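Local coordinates for ABC-type branched-chain amino acid transport systems periplasmic component-like protein (Thermomonospora curvata, PDB 4N03) that probably serves as the extracytoplasmic substrate-binding component of an ABC transporter, with a fatty acid, palmitic acid, bound in the crystal, at residues K374-E377 and A383-V386. Sequence-based numbering, arbitrary orientation.
Sequences KPDE and AVIV
With CG turned between its backbone N and carbonyl carbon (chi1 64°), Lys374 sends its stem alongside Val384 CG2, and further bends at chi3 and chi4 curl the ammonium back over its own strand. The two residues form an antiparallel hydrogen-bonded pair in the beta hairpin of strands 370-375 and 383-390, which closes one edge of the mixed sheet in this periplasmic-binding-protein fold. Lys374 N donates to Val384 O at 3.0 Å, and Val384 N returns the bond to Lys374 O at 2.9 Å. The same Lys374 O also receives a CA-H...O contact from Ala383 CA at 3.1 Å. Where the chain turns its corner, Val386 crosses the lysine stem at about a right angle, its CG2 3.5 Å from Lys374 CG. Beyond the pair, in the conformer described, Asp376 OD1 accepts a bond from Lys378 N in the turn. Shortening Lys374 to an alanine is likely to uncover CG2 of Val386 and one methyl of Val384, and to leave the carbonyls of Pro375 and Val272 without the ammonium. Lys374 NZ is gripped by both of these, Val272 O in a neighbouring loop and Pro375 O at 2.8 Å.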
loop_
_atom_site.group_PDB
_atom_site.type_symbol
_atom_site.label_atom_id
_atom_site.label_comp_id
_atom_site.label_asym_id
_atom_site.label_seq_id
_atom_site.Cartn_x
_atom_site.Cartn_y
_atom_site.Cartn_z
ATOM N N LYS A 374 -12.655 2.578 9.132
ATOM C CA LYS A 374 -12.858 1.509 10.106
ATOM C C LYS A 374 -13.477 0.306 9.396
ATOM O O LYS A 374 -14.265 0.446 8.416
ATOM C CB LYS A 374 -13.738 1.925 11.260
ATOM C CG LYS A 374 -15.163 2.253 10.826
ATOM C CD LYS A 374 -16.060 2.674 11.968
ATOM C CE LYS A 374 -16.397 1.554 12.946
ATOM N NZ LYS A 374 -17.189 0.429 12.337
ATOM N N PRO A 375 -13.203 -0.887 9.907
ATOM C CA PRO A 375 -13.939 -2.074 9.486
ATOM C C PRO A 375 -15.444 -1.931 9.680
ATOM O O PRO A 375 -15.888 -1.358 10.672
ATOM C CB PRO A 375 -13.379 -3.160 10.368
ATOM C CG PRO A 375 -12.026 -2.696 10.723
ATOM C CD PRO A 375 -12.175 -1.216 10.908
ATOM N N ASP A 376 -16.224 -2.474 8.731
ATOM C CA ASP A 376 -17.706 -2.452 8.767
ATOM C C ASP A 376 -18.215 -3.561 7.912
ATOM O O ASP A 376 -17.933 -3.580 6.742
ATOM C CB ASP A 376 -18.183 -1.117 8.240
ATOM C CG ASP A 376 -19.673 -0.863 8.465
ATOM O OD1 ASP A 376 -20.452 -1.817 8.738
ATOM O OD2 ASP A 376 -20.060 0.313 8.358
ATOM N N GLU A 377 -18.904 -4.495 8.514
ATOM C CA GLU A 377 -19.395 -5.625 7.756
ATOM C C GLU A 377 -20.522 -5.250 6.782
ATOM O O GLU A 377 -20.776 -5.965 5.820
ATOM C CB GLU A 377 -19.829 -6.723 8.721
ATOM C CG GLU A 377 -21.138 -6.472 9.455
ATOM C CD GLU A 377 -21.061 -5.538 10.674
ATOM O OE1 GLU A 377 -20.094 -4.716 10.893
ATOM O OE2 GLU A 377 -22.031 -5.663 11.457
ATOM N N ALA A 383 -15.226 -1.851 4.826
ATOM C CA ALA A 383 -14.685 -0.693 5.542
ATOM C C ALA A 383 -15.443 0.541 5.112
ATOM O O ALA A 383 -15.912 0.632 3.982
ATOM C CB ALA A 383 -13.190 -0.513 5.303
ATOM N N VAL A 384 -15.471 1.541 6.004
ATOM C CA VAL A 384 -16.104 2.834 5.705
ATOM C C VAL A 384 -15.177 3.954 6.149
ATOM O O VAL A 384 -14.395 3.822 7.100
ATOM C CB VAL A 384 -17.488 3.045 6.391
ATOM C CG1 VAL A 384 -18.556 2.110 5.869
ATOM C CG2 VAL A 384 -17.453 2.925 7.887
ATOM N N ILE A 385 -15.305 5.084 5.483
ATOM C CA ILE A 385 -14.578 6.296 5.883
ATOM C C ILE A 385 -15.129 6.830 7.189
ATOM O O ILE A 385 -16.342 7.023 7.348
ATOM C CB ILE A 385 -14.705 7.344 4.760
ATOM C CG1 ILE A 385 -13.930 6.881 3.545
ATOM C CG2 ILE A 385 -14.196 8.703 5.237
ATOM C CD1 ILE A 385 -14.188 7.693 2.277
ATOM N N VAL A 386 -14.231 7.085 8.135
ATOM C CA VAL A 386 -14.553 7.787 9.367
ATOM C C VAL A 386 -14.144 9.247 9.219
ATOM O O VAL A 386 -14.900 10.135 9.590
ATOM C CB VAL A 386 -13.840 7.123 10.578
ATOM C CG1 VAL A 386 -14.100 7.880 11.868
ATOM C CG2 VAL A 386 -14.397 5.709 10.710
#